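Protein LURP-one-related 15 (Arabidopsis thaliana, PDB 1ZXU) is of unknown function but belongs to the LOR family, which might be related to phospholipid scramblases and tubby-like membrane-tethered transcription factors. Local coordinates at residues 168-174 against 186-192. Numbering follows the deposited sequence.
Sequences VAQMHRK and NFSVTVY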
loop_
_atom_site.group_PDB
_atom_site.type_symbol
_atom_site.label_atom_id
_atom_site.label_comp_id
_atom_site.label_asym_id
_atom_site.label_seq_id
_atom_site.Cartn_x
_atom_site.Cartn_y
_atom_site.Cartn_z
ATOM N N VAL A 168 10.197 -7.487 -1.608
ATOM C CA VAL A 168 9.768 -7.007 -0.298
ATOM C C VAL A 168 8.351 -7.475 0.091
ATOM O O VAL A 168 8.014 -7.443 1.264
ATOM C CB VAL A 168 9.885 -5.462 -0.148
ATOM C CG1 VAL A 168 11.383 -5.021 -0.318
ATOM C CG2 VAL A 168 9.046 -4.773 -1.138
ATOM N N ALA A 169 7.572 -7.873 -0.906
ATOM C CA ALA A 169 6.234 -8.426 -0.659
ATOM C C ALA A 169 5.775 -9.274 -1.809
ATOM O O ALA A 169 6.145 -9.016 -2.960
ATOM C CB ALA A 169 5.204 -7.315 -0.411
ATOM N N GLN A 170 4.949 -10.246 -1.485
ATOM C CA GLN A 170 4.482 -11.181 -2.510
ATOM C C GLN A 170 3.013 -11.589 -2.292
ATOM O O GLN A 170 2.670 -12.031 -1.208
ATOM C CB GLN A 170 5.382 -12.431 -2.386
ATOM C CG GLN A 170 4.898 -13.680 -3.081
ATOM C CD GLN A 170 5.416 -13.738 -4.466
ATOM O OE1 GLN A 170 6.629 -13.853 -4.651
ATOM N NE2 GLN A 170 4.522 -13.606 -5.469
HETATM N N MSE A 171 2.202 -11.456 -3.332
HETATM C CA MSE A 171 0.837 -11.918 -3.308
HETATM C C MSE A 171 0.724 -13.427 -3.579
HETATM O O MSE A 171 1.546 -13.993 -4.333
HETATM C CB MSE A 171 0.055 -11.126 -4.373
HETATM C CG MSE A 171 -1.443 -11.245 -4.225
HETATM SE SE MSE A 171 -2.198 -9.986 -5.480
HETATM C CE MSE A 171 -1.949 -8.371 -4.411
ATOM N N HIS A 172 -0.255 -14.071 -2.922
ATOM C CA HIS A 172 -0.549 -15.525 -3.115
ATOM C C HIS A 172 -2.041 -15.682 -3.247
ATOM O O HIS A 172 -2.780 -15.038 -2.518
ATOM C CB HIS A 172 -0.200 -16.362 -1.870
ATOM C CG HIS A 172 1.094 -16.022 -1.240
ATOM N ND1 HIS A 172 1.189 -15.189 -0.144
ATOM C CD2 HIS A 172 2.357 -16.429 -1.526
ATOM C CE1 HIS A 172 2.460 -15.078 0.198
ATOM N NE2 HIS A 172 3.189 -15.817 -0.623
ATOM N N ARG A 173 -2.480 -16.547 -4.158
ATOM C CA ARG A 173 -3.909 -16.810 -4.328
ATOM C C ARG A 173 -4.337 -17.755 -3.248
ATOM O O ARG A 173 -3.599 -18.687 -2.935
ATOM C CB ARG A 173 -4.203 -17.454 -5.704
ATOM C CG ARG A 173 -5.702 -17.615 -5.922
ATOM C CD ARG A 173 -6.081 -17.688 -7.392
ATOM N NE ARG A 173 -5.640 -18.930 -7.998
ATOM C CZ ARG A 173 -6.354 -20.058 -8.039
ATOM N NH1 ARG A 173 -7.568 -20.124 -7.489
ATOM N NH2 ARG A 173 -5.840 -21.139 -8.620
ATOM N N LYS A 174 -5.527 -17.509 -2.681
ATOM C CA LYS A 174 -6.212 -18.416 -1.744
ATOM C C LYS A 174 -7.408 -19.087 -2.439
ATOM O O LYS A 174 -7.986 -18.568 -3.411
ATOM C CB LYS A 174 -6.709 -17.667 -0.491
ATOM C CG LYS A 174 -5.617 -17.045 0.406
ATOM C CD LYS A 174 -5.056 -18.025 1.432
ATOM C CE LYS A 174 -3.770 -18.686 0.954
ATOM N NZ LYS A 174 -2.595 -17.787 1.192
ATOM N N ASN A 186 -9.744 -13.444 -2.372
ATOM C CA ASN A 186 -9.067 -14.728 -2.497
ATOM C C ASN A 186 -7.544 -14.616 -2.590
ATOM O O ASN A 186 -6.927 -15.256 -3.443
ATOM C CB ASN A 186 -9.632 -15.495 -3.703
ATOM C CG ASN A 186 -9.227 -14.892 -5.027
ATOM O OD1 ASN A 186 -8.959 -13.674 -5.155
ATOM N ND2 ASN A 186 -9.194 -15.736 -6.058
ATOM N N PHE A 187 -6.935 -13.776 -1.763
ATOM C CA PHE A 187 -5.494 -13.741 -1.765
ATOM C C PHE A 187 -4.985 -13.220 -0.440
ATOM O O PHE A 187 -5.747 -12.643 0.360
ATOM C CB PHE A 187 -5.018 -12.818 -2.874
ATOM C CG PHE A 187 -5.292 -11.342 -2.604
ATOM C CD1 PHE A 187 -4.363 -10.554 -1.905
ATOM C CD2 PHE A 187 -6.447 -10.741 -3.110
ATOM C CE1 PHE A 187 -4.620 -9.172 -1.677
ATOM C CE2 PHE A 187 -6.704 -9.387 -2.908
ATOM C CZ PHE A 187 -5.813 -8.590 -2.193
ATOM N N SER A 188 -3.690 -13.431 -0.211
ATOM C CA SER A 188 -3.022 -12.688 0.861
ATOM C C SER A 188 -1.759 -12.106 0.325
ATOM O O SER A 188 -1.328 -12.471 -0.771
ATOM C CB SER A 188 -2.714 -13.558 2.061
ATOM O OG SER A 188 -1.837 -14.605 1.698
ATOM N N VAL A 189 -1.220 -11.114 1.044
ATOM C CA VAL A 189 0.049 -10.550 0.618
ATOM C C VAL A 189 1.039 -10.766 1.785
ATOM O O VAL A 189 0.810 -10.305 2.873
ATOM C CB VAL A 189 -0.040 -9.049 0.321
ATOM C CG1 VAL A 189 1.338 -8.466 -0.033
ATOM C CG2 VAL A 189 -0.947 -8.778 -0.865
ATOM N N THR A 190 2.129 -11.478 1.517
ATOM C CA THR A 190 3.230 -11.615 2.515
ATOM C C THR A 190 4.112 -10.404 2.465
ATOM O O THR A 190 4.636 -10.049 1.391
ATOM C CB THR A 190 4.072 -12.871 2.261
ATOM O OG1 THR A 190 3.209 -14.019 2.289
ATOM C CG2 THR A 190 5.191 -12.966 3.338
ATOM N N VAL A 191 4.263 -9.738 3.612
ATOM C CA VAL A 191 5.249 -8.653 3.724
ATOM C C VAL A 191 6.462 -9.245 4.448
ATOM O O VAL A 191 6.342 -9.821 5.566
ATOM C CB VAL A 191 4.674 -7.544 4.609
ATOM C CG1 VAL A 191 5.696 -6.453 4.876
ATOM C CG2 VAL A 191 3.367 -7.026 3.954
ATOM N N TYR A 192 7.619 -9.109 3.841
ATOM C CA TYR A 192 8.780 -9.805 4.431
ATOM C C TYR A 192 9.330 -9.037 5.623
ATOM O O TYR A 192 9.005 -7.868 5.851
ATOM C CB TYR A 192 9.814 -10.068 3.317
ATOM C CG TYR A 192 9.268 -11.179 2.421
ATOM C CD1 TYR A 192 9.274 -12.530 2.883
ATOM C CD2 TYR A 192 8.689 -10.907 1.186
ATOM C CE1 TYR A 192 8.761 -13.546 2.105
ATOM C CE2 TYR A 192 8.179 -11.964 0.373
ATOM C CZ TYR A 192 8.218 -13.263 0.861
ATOM O OH TYR A 192 7.703 -14.270 0.087
HETATM O O HOH W 1 8.479 -14.326 -2.586
HETATM O O HOH W 2 -9.220 -18.465 -5.798
#
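Ala169, Met171, Val189 and Phe187 pack on the inner face of this strand pair: Met171, a selenomethionine, lies with CE 3.7 Å from Val189 CG2 and CG 3.8 Å from Phe187 CD1. Its SE sits 4.5 Å from the Phe187 ring centroid, an oblique Met-aromatic contact, while Trp152 meets the same ring edge-to-face. Ala169 and Val189 rest on Ile200 of helix 197-211, the helix inside the closed antiparallel barrel characteristic of the tubby-like fold. Strand 187-191 completes that barrel by pairing on its other edge with strand 38-43; at Val168 and Ala169, both facing Val159, strand 167-173 forms a classic beta bulge. Between the two strands, reciprocal backbone hydrogen bonds join Gln170 and Thr190 (Gln170 N to Thr190 O 2.9 Å, Thr190 N to Gln170 O 2.8 Å) and His172 and Ser188. On the outer face, Thr190 OG1 hydrogen-bonds to Asp39, and Lys174 NZ reaches Ser188 OG weakly at 3.3 Å. One water bridges Gln170 OE1 and Tyr192 OH; another joins Arg173 NH1, Lys174 O and Asn186 ND2, while Asn186 OD1 accepts a hydrogen bond from Arg155.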